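Local coordinates for protein DNA-binding transcriptional repressor YiaJ (Escherichia coli, PDB 1YSQ) that represses transcription of the yiaKLMNOPQRS operon, possibly for use of 2,3-diketo-L-gulonate, and is represented here by its C-terminal IclR-type effector-binding domain, at residues H12-H17 with Q174-E179; I29-R34 with Y146-S151; G70-A75 with A112-S117; Y81-W86 with T102-M107. All coordinates share one frame; numbering follows the deposited sequence.

Interaction 1. Residues H12-H17 with Q174-E179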
loop_
_atom_site.group_PDB
_atom_site.type_symbol
_atom_site.label_atom_id
_atom_site.label_comp_id
_atom_site.label_asym_id
_atom_site.label_seq_id
_atom_site.Cartn_x
_atom_site.Cartn_y
_atom_site.Cartn_z
ATOM N N HIS A 12 8.979 -8.088 13.297
ATOM C CA HIS A 12 10.297 -8.700 13.495
ATOM C C HIS A 12 10.907 -9.265 12.203
ATOM O O HIS A 12 12.090 -9.053 11.917
ATOM C CB HIS A 12 10.270 -9.779 14.590
ATOM C CG HIS A 12 11.640 -10.232 14.993
ATOM N ND1 HIS A 12 12.490 -9.447 15.743
ATOM C CD2 HIS A 12 12.330 -11.360 14.695
ATOM C CE1 HIS A 12 13.637 -10.083 15.911
ATOM N NE2 HIS A 12 13.566 -11.247 15.286
ATOM N N ILE A 13 10.096 -9.984 11.438
ATOM C CA ILE A 13 10.478 -10.470 10.116
ATOM C C ILE A 13 10.748 -9.313 9.149
ATOM O O ILE A 13 11.769 -9.303 8.448
ATOM C CB ILE A 13 9.343 -11.365 9.537
ATOM C CG1 ILE A 13 9.183 -12.649 10.358
ATOM C CG2 ILE A 13 9.573 -11.672 8.013
ATOM C CD1 ILE A 13 8.157 -13.624 9.776
ATOM N N ALA A 14 9.820 -8.354 9.096
ATOM C CA ALA A 14 9.837 -7.347 8.033
ATOM C C ALA A 14 10.827 -6.197 8.232
ATOM O O ALA A 14 11.408 -5.710 7.251
ATOM C CB ALA A 14 8.438 -6.808 7.785
ATOM N N ALA A 15 11.025 -5.770 9.484
ATOM C CA ALA A 15 11.781 -4.539 9.775
ATOM C C ALA A 15 13.151 -4.375 9.077
ATOM O O ALA A 15 13.403 -3.319 8.523
ATOM C CB ALA A 15 11.902 -4.295 11.300
ATOM N N PRO A 16 14.025 -5.390 9.058
ATOM C CA PRO A 16 15.326 -5.228 8.389
ATOM C C PRO A 16 15.158 -4.907 6.903
ATOM O O PRO A 16 15.932 -4.129 6.325
ATOM C CB PRO A 16 15.977 -6.607 8.531
ATOM C CG PRO A 16 15.248 -7.288 9.614
ATOM C CD PRO A 16 13.855 -6.751 9.601
ATOM N N HIS A 17 14.145 -5.530 6.295
ATOM C CA HIS A 17 13.864 -5.370 4.877
ATOM C C HIS A 17 13.262 -3.999 4.582
ATOM O O HIS A 17 13.625 -3.364 3.595
ATOM C CB HIS A 17 12.915 -6.473 4.395
ATOM C CG HIS A 17 13.472 -7.848 4.552
ATOM N ND1 HIS A 17 14.492 -8.327 3.762
ATOM C CD2 HIS A 17 13.175 -8.838 5.428
ATOM C CE1 HIS A 17 14.787 -9.562 4.129
ATOM N NE2 HIS A 17 14.002 -9.895 5.140
ATOM N N GLN A 174 8.766 -9.502 -1.553
ATOM C CA GLN A 174 9.072 -10.907 -1.817
ATOM C C GLN A 174 9.885 -11.528 -0.680
ATOM O O GLN A 174 9.593 -12.642 -0.252
ATOM C CB GLN A 174 9.836 -11.062 -3.133
ATOM C CG GLN A 174 8.963 -10.961 -4.388
ATOM C CD GLN A 174 9.795 -10.816 -5.676
ATOM O OE1 GLN A 174 10.941 -10.338 -5.645
ATOM N NE2 GLN A 174 9.224 -11.240 -6.798
ATOM N N ALA A 175 10.894 -10.800 -0.199
ATOM C CA ALA A 175 11.748 -11.272 0.890
ATOM C C ALA A 175 10.939 -11.494 2.183
ATOM O O ALA A 175 11.063 -12.544 2.831
ATOM C CB ALA A 175 12.900 -10.300 1.126
ATOM N N ILE A 176 10.104 -10.511 2.532
ATOM C CA ILE A 176 9.182 -10.635 3.665
ATOM C C ILE A 176 8.240 -11.836 3.499
ATOM O O ILE A 176 8.083 -12.642 4.413
ATOM C CB ILE A 176 8.365 -9.319 3.864
ATOM C CG1 ILE A 176 9.310 -8.137 4.150
ATOM C CG2 ILE A 176 7.291 -9.496 4.977
ATOM C CD1 ILE A 176 8.652 -6.739 4.056
ATOM N N SER A 177 7.614 -11.950 2.335
ATOM C CA SER A 177 6.700 -13.053 2.072
ATOM C C SER A 177 7.392 -14.422 2.181
ATOM O O SER A 177 6.831 -15.376 2.759
ATOM C CB SER A 177 6.080 -12.893 0.688
ATOM O OG SER A 177 5.339 -14.042 0.350
ATOM N N ASN A 178 8.599 -14.503 1.622
ATOM C CA ASN A 178 9.398 -15.730 1.615
ATOM C C ASN A 178 9.791 -16.138 3.029
ATOM O O ASN A 178 9.661 -17.302 3.398
ATOM C CB ASN A 178 10.640 -15.565 0.721
ATOM C CG ASN A 178 10.301 -15.601 -0.762
ATOM O OD1 ASN A 178 9.219 -16.062 -1.152
ATOM N ND2 ASN A 178 11.222 -15.111 -1.603
ATOM N N GLU A 179 10.249 -15.169 3.817
ATOM C CA GLU A 179 10.590 -15.396 5.218
ATOM C C GLU A 179 9.382 -15.750 6.083
ATOM O O GLU A 179 9.486 -16.592 6.970
ATOM C CB GLU A 179 11.312 -14.186 5.800
ATOM C CG GLU A 179 12.804 -14.205 5.510
ATOM C CD GLU A 179 13.511 -12.922 5.908
ATOM O OE1 GLU A 179 14.416 -12.508 5.148
ATOM O OE2 GLU A 179 13.177 -12.341 6.968
#
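Ala175 opens the second helix's side of this near-antiparallel helix pair; the axes of the two short segments run at 154° to each other and come within 9.3 Å. Its CB lies over one face of the His17 imidazole, toward the rim at ND1 and CE1, a CH-pi contact with CB 3.9 Å from the ring centroid. One residue on, Ile176 sends its CG1 branch, anti to its own carbonyl carbon, into the groove between the helices: CD1 rests 3.7 Å from Ala14 CB, while CG1 passes alongside His17 CB. Ile176 CG2 stands more loosely opposite Ile13 CG2. Glu179 lays its CB 3.8 Å from Ile13 CG2 and runs extended to meet His17 tip to tip. There His17 NE2 donates to Glu179 OE1 at 2.6 Å, bent to 135°; OE1 stays near the ring plane, but the carboxylate is turned 54° from it, so the N-H arrives from above the carboxylate. An alanine in place of His17 would probably cost Glu179 this partner and uncover the methyl of Ala175. Helix 162-182 leans on strand 130-137 through Ile176 and Val137, and helix 8-25 sets Ala14 beside Phe31 of strand 28-35.

Interaction 2. Residues I29-R34 with Y146-S151. With PO4 (phosphate ion), chain D; PO4 (phosphate ion), chain B.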
loop_
_atom_site.group_PDB
_atom_site.type_symbol
_atom_site.label_atom_id
_atom_site.label_comp_id
_atom_site.label_asym_id
_atom_site.label_seq_id
_atom_site.Cartn_x
_atom_site.Cartn_y
_atom_site.Cartn_z
ATOM N N ILE A 29 8.476 4.653 3.925
ATOM C CA ILE A 29 8.076 3.259 3.762
ATOM C C ILE A 29 6.924 2.978 4.709
ATOM O O ILE A 29 7.029 3.243 5.902
ATOM C CB ILE A 29 9.267 2.274 4.026
ATOM C CG1 ILE A 29 10.516 2.639 3.195
ATOM C CG2 ILE A 29 8.841 0.795 3.816
ATOM C CD1 ILE A 29 10.323 2.781 1.671
ATOM N N ASN A 30 5.825 2.449 4.163
ATOM C CA ASN A 30 4.623 2.097 4.931
ATOM C C ASN A 30 4.426 0.599 4.891
ATOM O O ASN A 30 4.663 -0.041 3.859
ATOM C CB ASN A 30 3.364 2.725 4.303
ATOM C CG ASN A 30 3.540 4.198 3.985
ATOM O OD1 ASN A 30 3.651 4.602 2.820
ATOM N ND2 ASN A 30 3.577 5.005 5.017
ATOM N N PHE A 31 3.950 0.051 6.003
ATOM C CA PHE A 31 3.668 -1.383 6.080
ATOM C C PHE A 31 2.358 -1.561 6.826
ATOM O O PHE A 31 2.224 -1.135 7.978
ATOM C CB PHE A 31 4.813 -2.092 6.806
ATOM C CG PHE A 31 4.696 -3.588 6.832
ATOM C CD1 PHE A 31 4.691 -4.329 5.651
ATOM C CD2 PHE A 31 4.634 -4.267 8.037
ATOM C CE1 PHE A 31 4.589 -5.736 5.677
ATOM C CE2 PHE A 31 4.541 -5.679 8.061
ATOM C CZ PHE A 31 4.513 -6.399 6.882
ATOM N N SER A 32 1.383 -2.162 6.151
ATOM C CA SER A 32 0.061 -2.323 6.731
ATOM C C SER A 32 -0.368 -3.782 6.822
ATOM O O SER A 32 0.222 -4.652 6.162
ATOM C CB SER A 32 -0.972 -1.529 5.921
ATOM O OG SER A 32 -1.270 -2.223 4.707
ATOM N N SER A 33 -1.386 -4.025 7.655
ATOM C CA SER A 33 -2.141 -5.274 7.656
ATOM C C SER A 33 -3.559 -4.927 7.223
ATOM O O SER A 33 -3.951 -3.751 7.211
ATOM C CB SER A 33 -2.154 -5.916 9.052
ATOM O OG SER A 33 -2.777 -5.032 9.988
ATOM N N ARG A 34 -4.318 -5.936 6.817
ATOM C CA ARG A 34 -5.731 -5.742 6.549
ATOM C C ARG A 34 -6.567 -6.036 7.784
ATOM O O ARG A 34 -6.370 -7.045 8.446
ATOM C CB ARG A 34 -6.203 -6.632 5.391
ATOM C CG ARG A 34 -7.532 -6.150 4.813
ATOM C CD ARG A 34 -8.308 -7.200 4.059
ATOM N NE ARG A 34 -9.578 -6.632 3.618
ATOM C CZ ARG A 34 -10.221 -6.978 2.509
ATOM N NH1 ARG A 34 -9.720 -7.905 1.694
ATOM N NH2 ARG A 34 -11.365 -6.381 2.206
ATOM N N TYR A 146 -0.771 -8.624 4.392
ATOM C CA TYR A 146 0.021 -7.400 4.620
ATOM C C TYR A 146 0.374 -6.800 3.270
ATOM O O TYR A 146 0.290 -7.472 2.244
ATOM C CB TYR A 146 1.331 -7.675 5.382
ATOM C CG TYR A 146 1.138 -8.460 6.645
ATOM C CD1 TYR A 146 0.644 -7.851 7.800
ATOM C CD2 TYR A 146 1.410 -9.822 6.680
ATOM C CE1 TYR A 146 0.429 -8.586 8.954
ATOM C CE2 TYR A 146 1.206 -10.557 7.839
ATOM C CZ TYR A 146 0.718 -9.935 8.956
ATOM O OH TYR A 146 0.525 -10.671 10.087
ATOM N N ALA A 147 0.792 -5.540 3.287
ATOM C CA ALA A 147 1.175 -4.853 2.064
ATOM C C ALA A 147 2.217 -3.796 2.408
ATOM O O ALA A 147 2.298 -3.334 3.554
ATOM C CB ALA A 147 -0.065 -4.222 1.404
ATOM N N VAL A 148 3.013 -3.418 1.416
ATOM C CA VAL A 148 4.076 -2.441 1.622
ATOM C C VAL A 148 3.872 -1.320 0.613
ATOM O O VAL A 148 3.489 -1.584 -0.524
ATOM C CB VAL A 148 5.483 -3.049 1.342
ATOM C CG1 VAL A 148 6.616 -2.051 1.687
ATOM C CG2 VAL A 148 5.691 -4.364 2.078
ATOM N N SER A 149 4.155 -0.077 1.009
ATOM C CA SER A 149 4.091 1.018 0.046
ATOM C C SER A 149 5.202 2.042 0.218
ATOM O O SER A 149 5.811 2.133 1.288
ATOM C CB SER A 149 2.695 1.675 0.066
ATOM O OG SER A 149 2.524 2.524 1.189
ATOM N N ILE A 150 5.494 2.769 -0.863
ATOM C CA ILE A 150 6.424 3.895 -0.826
ATOM C C ILE A 150 5.620 5.156 -1.108
ATOM O O ILE A 150 4.886 5.197 -2.100
ATOM C CB ILE A 150 7.535 3.743 -1.913
ATOM C CG1 ILE A 150 8.409 2.507 -1.642
ATOM C CG2 ILE A 150 8.373 5.039 -1.988
ATOM C CD1 ILE A 150 9.453 2.180 -2.774
ATOM N N SER A 151 5.750 6.189 -0.262
ATOM C CA SER A 151 5.099 7.474 -0.543
ATOM C C SER A 151 6.168 8.466 -0.956
ATOM O O SER A 151 7.276 8.458 -0.406
ATOM C CB SER A 151 4.357 8.048 0.686
ATOM O OG SER A 151 3.577 7.079 1.373
HETATM P P PO4 D . -6.956 -10.205 1.085
HETATM O O1 PO4 D . -6.135 -9.184 1.844
HETATM O O2 PO4 D . -7.090 -9.784 -0.368
HETATM O O3 PO4 D . -6.306 -11.570 1.192
HETATM O O4 PO4 D . -8.333 -10.203 1.714
HETATM P P PO4 B . -1.207 3.879 0.958
HETATM O O1 PO4 B . -1.786 4.775 -0.153
HETATM O O2 PO4 B . -1.325 2.425 0.632
HETATM O O3 PO4 B . 0.238 4.227 1.264
HETATM O O4 PO4 B . -2.045 4.167 2.193
#
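This is an antiparallel strand pairing at the middle of the six-stranded sheet of the IclR effector-binding domain, a GAF-like fold with helices packed on both faces. Strands 28-35 and 146-153 are laced by four backbone bonds: Asn30 and Ser149 form one hydrogen-bonded pair and Ser32 and Ala147 the next, the straightest being Asn30 N to Ser149 O at 2.9 Å and 175°. One face is largely apolar where Ile29, Phe31, Val148 and Ile150 lie, with Ser33 and Tyr146 at its end; Leu18 and Leu21 of helix 8-25 pack on it. Here Phe31, CG anti to its backbone N, swings its ring obliquely across the neighbouring strand, so that CD1 sits 3.7 Å from Val148 CG2 and CZ 3.7 Å from Tyr146 CB; the two rings are nearly parallel, 22° apart, but slid so far that they barely overlap. The other face carries Asn30, Ser32, Ala147 and Ser149 and looks toward helix 68-75. Two phosphates, probably from the crystallisation liquor, lie nearby; one is held weakly by Arg34 NH1. Ser149 OG is 2.9 Å from O3 of the second, and Asn30 OD1 takes Ser151 OG on a lone pair, in the amide plane, at 2.9 Å.

Interaction 3. Residues G70-A75 with A112-S117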
loop_
_atom_site.group_PDB
_atom_site.type_symbol
_atom_site.label_atom_id
_atom_site.label_comp_id
_atom_site.label_asym_id
_atom_site.label_seq_id
_atom_site.Cartn_x
_atom_site.Cartn_y
_atom_site.Cartn_z
ATOM N N GLY A 70 -4.838 -0.585 0.503
ATOM C CA GLY A 70 -6.240 -0.988 0.626
ATOM C C GLY A 70 -6.815 -1.513 -0.690
ATOM O O GLY A 70 -7.552 -2.500 -0.704
ATOM N N LYS A 71 -6.458 -0.868 -1.805
ATOM C CA LYS A 71 -6.908 -1.331 -3.119
ATOM C C LYS A 71 -6.320 -2.703 -3.455
ATOM O O LYS A 71 -7.004 -3.557 -4.034
ATOM C CB LYS A 71 -6.595 -0.295 -4.203
ATOM C CG LYS A 71 -7.480 0.953 -4.084
ATOM C CD LYS A 71 -7.308 1.902 -5.293
ATOM C CE LYS A 71 -5.890 2.484 -5.329
ATOM N NZ LYS A 71 -5.685 3.475 -6.429
ATOM N N ILE A 72 -5.075 -2.937 -3.047
ATOM C CA ILE A 72 -4.466 -4.268 -3.197
ATOM C C ILE A 72 -5.286 -5.319 -2.445
ATOM O O ILE A 72 -5.603 -6.369 -2.992
ATOM C CB ILE A 72 -3.004 -4.233 -2.711
ATOM C CG1 ILE A 72 -2.143 -3.522 -3.750
ATOM C CG2 ILE A 72 -2.449 -5.653 -2.426
ATOM C CD1 ILE A 72 -0.786 -3.143 -3.236
ATOM N N TYR A 73 -5.654 -5.025 -1.196
ATOM C CA TYR A 73 -6.474 -5.972 -0.433
ATOM C C TYR A 73 -7.769 -6.288 -1.166
ATOM O O TYR A 73 -8.134 -7.445 -1.289
ATOM C CB TYR A 73 -6.776 -5.430 0.967
ATOM C CG TYR A 73 -5.538 -5.265 1.833
ATOM C CD1 TYR A 73 -4.563 -6.261 1.886
ATOM C CD2 TYR A 73 -5.358 -4.116 2.618
ATOM C CE1 TYR A 73 -3.419 -6.127 2.699
ATOM C CE2 TYR A 73 -4.208 -3.963 3.429
ATOM C CZ TYR A 73 -3.253 -4.973 3.465
ATOM O OH TYR A 73 -2.140 -4.837 4.271
ATOM N N MET A 74 -8.462 -5.264 -1.669
ATOM C CA MET A 74 -9.699 -5.530 -2.432
ATOM C C MET A 74 -9.435 -6.287 -3.748
ATOM O O MET A 74 -10.222 -7.166 -4.129
ATOM C CB MET A 74 -10.488 -4.249 -2.703
ATOM C CG MET A 74 -11.203 -3.688 -1.437
ATOM S SD MET A 74 -12.512 -2.423 -1.710
ATOM C CE MET A 74 -11.626 -1.292 -2.514
ATOM N N ALA A 75 -8.337 -5.952 -4.429
ATOM C CA ALA A 75 -8.016 -6.569 -5.720
ATOM C C ALA A 75 -7.797 -8.069 -5.598
ATOM O O ALA A 75 -8.094 -8.820 -6.528
ATOM C CB ALA A 75 -6.792 -5.900 -6.352
ATOM N N ALA A 112 -9.030 -4.798 -11.384
ATOM C CA ALA A 112 -8.571 -5.783 -12.365
ATOM C C ALA A 112 -7.103 -5.567 -12.740
ATOM O O ALA A 112 -6.347 -6.521 -12.786
ATOM C CB ALA A 112 -9.463 -5.760 -13.602
ATOM N N HIS A 113 -6.695 -4.316 -12.992
ATOM C CA HIS A 113 -5.300 -4.014 -13.277
ATOM C C HIS A 113 -4.378 -4.383 -12.119
ATOM O O HIS A 113 -3.279 -4.901 -12.351
ATOM C CB HIS A 113 -5.079 -2.532 -13.646
ATOM C CG HIS A 113 -5.767 -2.100 -14.907
ATOM N ND1 HIS A 113 -5.745 -2.845 -16.069
ATOM C CD2 HIS A 113 -6.490 -0.990 -15.190
ATOM C CE1 HIS A 113 -6.426 -2.215 -17.010
ATOM N NE2 HIS A 113 -6.890 -1.087 -16.503
ATOM N N ILE A 114 -4.782 -4.059 -10.885
ATOM C CA ILE A 114 -3.976 -4.423 -9.703
ATOM C C ILE A 114 -3.827 -5.941 -9.528
ATOM O O ILE A 114 -2.737 -6.441 -9.231
ATOM C CB ILE A 114 -4.585 -3.789 -8.402
ATOM C CG1 ILE A 114 -4.484 -2.255 -8.478
ATOM C CG2 ILE A 114 -3.851 -4.299 -7.169
ATOM C CD1 ILE A 114 -5.470 -1.518 -7.520
ATOM N N ARG A 115 -4.936 -6.664 -9.681
ATOM C CA ARG A 115 -4.935 -8.128 -9.537
ATOM C C ARG A 115 -4.029 -8.794 -10.584
ATOM O O ARG A 115 -3.268 -9.722 -10.281
ATOM C CB ARG A 115 -6.369 -8.674 -9.607
ATOM C CG ARG A 115 -6.481 -10.222 -9.482
ATOM C CD ARG A 115 -5.917 -10.802 -8.164
ATOM N NE ARG A 115 -5.954 -12.274 -8.170
ATOM C CZ ARG A 115 -4.993 -13.055 -8.662
ATOM N NH1 ARG A 115 -3.899 -12.511 -9.179
ATOM N NH2 ARG A 115 -5.113 -14.388 -8.620
ATOM N N GLU A 116 -4.075 -8.276 -11.804
ATOM C CA GLU A 116 -3.240 -8.799 -12.884
ATOM C C GLU A 116 -1.748 -8.520 -12.660
ATOM O O GLU A 116 -0.914 -9.418 -12.779
ATOM C CB GLU A 116 -3.696 -8.204 -14.223
ATOM C CG GLU A 116 -5.006 -8.796 -14.716
ATOM C CD GLU A 116 -5.797 -7.826 -15.558
ATOM O OE1 GLU A 116 -5.215 -6.833 -16.044
ATOM O OE2 GLU A 116 -7.005 -8.065 -15.726
ATOM N N SER A 117 -1.416 -7.266 -12.344
ATOM C CA SER A 117 -0.021 -6.838 -12.258
ATOM C C SER A 117 0.618 -7.071 -10.896
ATOM O O SER A 117 1.851 -7.131 -10.792
ATOM C CB SER A 117 0.100 -5.342 -12.598
ATOM O OG SER A 117 -0.444 -4.577 -11.537
#
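The guanidinium of Arg115 is the flat group of this contact, and the carbonyl oxygen Ala75 O lies at its edge, near its plane. The meeting is made lower on the chain, however: Arg115 CB, CG and CD curl past that oxygen, with CD 3.4 Å from Ala75 O, because CG is anti to the backbone N and the chain then bends at chi2 (60°). The guanidinium itself leads on, away from helix 68-75. Beside these methylenes the packing is apolar. Ile114 points at the other helix and divides its branches: CG2, anti to its own backbone N, presses on Ala75 CB at 3.4 Å, tighter than usual for two carbons, and also lies 3.9 Å from Ile72 CG1, whose chain it crosses at about a right angle. The other branch ends with CD1 3.7 Å from Lys71 CB. The axes of 70-75 and 112-117 cross at 81° and approach to 8.7 Å, on the side of the GAF-like sheet where Ile72 rests on Ala134 and Pro136, and both Ile72 and Ile114 reach Ala120 of strand 120-123. Lys71 takes part through CB; bent at chi3, its ammonium travels off to Met121 O and to salt bridges with Glu110 and Glu125.

Interaction 4. Residues Y81-W86 with T102-M107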
loop_
_atom_site.group_PDB
_atom_site.type_symbol
_atom_site.label_atom_id
_atom_site.label_comp_id
_atom_site.label_asym_id
_atom_site.label_seq_id
_atom_site.Cartn_x
_atom_site.Cartn_y
_atom_site.Cartn_z
ATOM N N TYR A 81 -17.251 -8.539 -2.312
ATOM C CA TYR A 81 -16.834 -7.637 -1.241
ATOM C C TYR A 81 -16.966 -6.177 -1.681
ATOM O O TYR A 81 -17.470 -5.329 -0.925
ATOM C CB TYR A 81 -15.400 -7.935 -0.764
ATOM C CG TYR A 81 -15.009 -7.124 0.461
ATOM C CD1 TYR A 81 -14.998 -7.713 1.733
ATOM C CD2 TYR A 81 -14.690 -5.761 0.354
ATOM C CE1 TYR A 81 -14.663 -6.963 2.869
ATOM C CE2 TYR A 81 -14.370 -4.996 1.480
ATOM C CZ TYR A 81 -14.353 -5.611 2.734
ATOM O OH TYR A 81 -14.028 -4.884 3.859
ATOM N N VAL A 82 -16.514 -5.899 -2.910
ATOM C CA VAL A 82 -16.418 -4.537 -3.437
ATOM C C VAL A 82 -17.817 -3.945 -3.629
ATOM O O VAL A 82 -18.078 -2.811 -3.226
ATOM C CB VAL A 82 -15.637 -4.477 -4.787
ATOM C CG1 VAL A 82 -15.324 -3.036 -5.184
ATOM C CG2 VAL A 82 -14.365 -5.326 -4.731
ATOM N N LYS A 83 -18.704 -4.731 -4.229
ATOM C CA LYS A 83 -20.114 -4.352 -4.349
ATOM C C LYS A 83 -20.749 -4.033 -2.987
ATOM O O LYS A 83 -21.322 -2.955 -2.824
ATOM C CB LYS A 83 -20.923 -5.428 -5.102
ATOM C CG LYS A 83 -22.350 -4.980 -5.417
ATOM C CD LYS A 83 -22.851 -5.472 -6.770
ATOM C CE LYS A 83 -24.377 -5.605 -6.769
ATOM N NZ LYS A 83 -24.805 -7.039 -6.761
ATOM N N SER A 84 -20.613 -4.936 -2.011
ATOM C CA SER A 84 -21.206 -4.722 -0.684
ATOM C C SER A 84 -20.522 -3.566 0.046
ATOM O O SER A 84 -21.170 -2.820 0.769
ATOM C CB SER A 84 -21.153 -5.993 0.181
ATOM O OG SER A 84 -21.708 -7.097 -0.519
ATOM N N TYR A 85 -19.212 -3.428 -0.149
ATOM C CA TYR A 85 -18.453 -2.311 0.408
ATOM C C TYR A 85 -19.028 -0.989 -0.090
ATOM O O TYR A 85 -19.275 -0.089 0.705
ATOM C CB TYR A 85 -16.961 -2.455 0.051
ATOM C CG TYR A 85 -16.070 -1.318 0.514
ATOM C CD1 TYR A 85 -15.416 -1.372 1.746
ATOM C CD2 TYR A 85 -15.851 -0.202 -0.302
ATOM C CE1 TYR A 85 -14.582 -0.327 2.172
ATOM C CE2 TYR A 85 -15.031 0.850 0.115
ATOM C CZ TYR A 85 -14.393 0.780 1.337
ATOM O OH TYR A 85 -13.568 1.818 1.724
ATOM N N TRP A 86 -19.240 -0.872 -1.402
ATOM C CA TRP A 86 -19.824 0.348 -1.975
ATOM C C TRP A 86 -21.225 0.617 -1.415
ATOM O O TRP A 86 -21.580 1.763 -1.131
ATOM C CB TRP A 86 -19.849 0.303 -3.519
ATOM C CG TRP A 86 -19.047 1.419 -4.121
ATOM C CD1 TRP A 86 -19.522 2.572 -4.678
ATOM C CD2 TRP A 86 -17.618 1.501 -4.190
ATOM N NE1 TRP A 86 -18.480 3.369 -5.094
ATOM C CE2 TRP A 86 -17.297 2.733 -4.814
ATOM C CE3 TRP A 86 -16.569 0.643 -3.804
ATOM C CZ2 TRP A 86 -15.975 3.139 -5.049
ATOM C CZ3 TRP A 86 -15.252 1.051 -4.037
ATOM C CH2 TRP A 86 -14.969 2.284 -4.651
ATOM N N THR A 102 -14.415 7.037 -6.791
ATOM C CA THR A 102 -15.676 7.027 -6.039
ATOM C C THR A 102 -16.803 6.217 -6.689
ATOM O O THR A 102 -17.831 5.970 -6.044
ATOM C CB THR A 102 -16.184 8.464 -5.757
ATOM O OG1 THR A 102 -16.349 9.174 -6.992
ATOM C CG2 THR A 102 -15.137 9.274 -4.997
ATOM N N GLU A 103 -16.605 5.815 -7.948
ATOM C CA GLU A 103 -17.588 5.051 -8.708
ATOM C C GLU A 103 -17.185 3.586 -8.794
ATOM O O GLU A 103 -16.026 3.259 -9.094
ATOM C CB GLU A 103 -17.756 5.624 -10.126
ATOM C CG GLU A 103 -17.947 7.134 -10.179
ATOM C CD GLU A 103 -17.924 7.688 -11.607
ATOM O OE1 GLU A 103 -17.058 7.268 -12.431
ATOM O OE2 GLU A 103 -18.781 8.555 -11.911
ATOM N N LEU A 104 -18.149 2.706 -8.539
ATOM C CA LEU A 104 -17.898 1.263 -8.540
ATOM C C LEU A 104 -17.323 0.685 -9.846
ATOM O O LEU A 104 -16.378 -0.118 -9.799
ATOM C CB LEU A 104 -19.160 0.503 -8.108
ATOM C CG LEU A 104 -19.045 -1.002 -7.873
ATOM C CD1 LEU A 104 -17.894 -1.307 -6.891
ATOM C CD2 LEU A 104 -20.369 -1.556 -7.368
ATOM N N PRO A 105 -17.895 1.025 -11.008
ATOM C CA PRO A 105 -17.345 0.503 -12.271
ATOM C C PRO A 105 -15.873 0.880 -12.455
ATOM O O PRO A 105 -15.088 0.015 -12.826
ATOM C CB PRO A 105 -18.239 1.143 -13.338
ATOM C CG PRO A 105 -19.549 1.391 -12.593
ATOM C CD PRO A 105 -19.112 1.841 -11.234
ATOM N N ALA A 106 -15.531 2.143 -12.193
ATOM C CA ALA A 106 -14.152 2.615 -12.232
ATOM C C ALA A 106 -13.272 1.834 -11.258
ATOM O O ALA A 106 -12.136 1.498 -11.593
ATOM C CB ALA A 106 -14.083 4.115 -11.937
ATOM N N MET A 107 -13.797 1.531 -10.067
ATOM C CA MET A 107 -13.006 0.773 -9.104
ATOM C C MET A 107 -12.719 -0.653 -9.596
ATOM O O MET A 107 -11.589 -1.144 -9.470
ATOM C CB MET A 107 -13.636 0.742 -7.709
ATOM C CG MET A 107 -12.748 -0.010 -6.667
ATOM S SD MET A 107 -11.014 0.549 -6.428
ATOM C CE MET A 107 -11.317 1.918 -5.347
#
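Trp86, on helix 79-88, carries this contact with the start of helix 104-117. From CB its chi1 of -119° puts CG about halfway between two staggered positions, a strained torsion that turns the indole toward the other segment. CG and CD1 lie beneath Leu104 CB, which stands almost squarely over the five-membered ring, 4.0 Å from its centroid and 10° off the normal, a CH-pi contact. Next, NE1 reaches Thr102 O at 2.8 Å; that oxygen is in the indole plane, yet the bond is bent to 151° at the hydrogen, and the donor stands well above the carbonyl plane. CE2 and CZ2 each pass 3.5 Å from Thr102 O. On the six-membered ring CE3 meets Leu104 CD1 at 3.9 Å, while the far tip, CZ3 and CH2, abuts Met107, whose chain crosses the indole at about a right angle; Trp86 CH2 is 3.7 Å from Met107 CB and touches Met107 CE as well. Leu104 CD1 also reaches Val82 CG1 at 3.5 Å, one turn earlier on the first helix, and Ile93 touches the indole from a loop. A serine here in place of Trp86 would probably leave Leu104 and Met107 without their shared aromatic partner and Thr102 O without this donor. Glu103 sits at the N-cap position of helix 104-117. Among otherwise apolar contacts, the single polar N-H of the buried indole is satisfied by a main-chain carbonyl, which ties Trp86 to the turn before that helix.

How the interactions relate
The central strand pair, interaction 2, ties the others together. On the face with Phe31 interaction 1 leans against it, Ile176 CD1 being 4.3 Å from Val148 CG2; the centres of interactions 1 and 2 are about 12 Å apart. On the opposite face interaction 3 joins through Tyr73 OH, 2.8 Å from Ser32 OG and probably hydrogen-bonded to it. Interaction 4 lies farther out, about 32 Å from interaction 1 between centres, and is linked to interaction 3 by helix 104-117 and by Lys71 CD against Met107 CE at 4.0 Å; Arg34 of interaction 2 reaches Tyr81 of interaction 4 in a cation-pi contact. The phosphate beside Ser149 also takes bonds from Ala68 and Met69 at the start of helix 68-75, a pocket consistent with effector binding in IclR relatives.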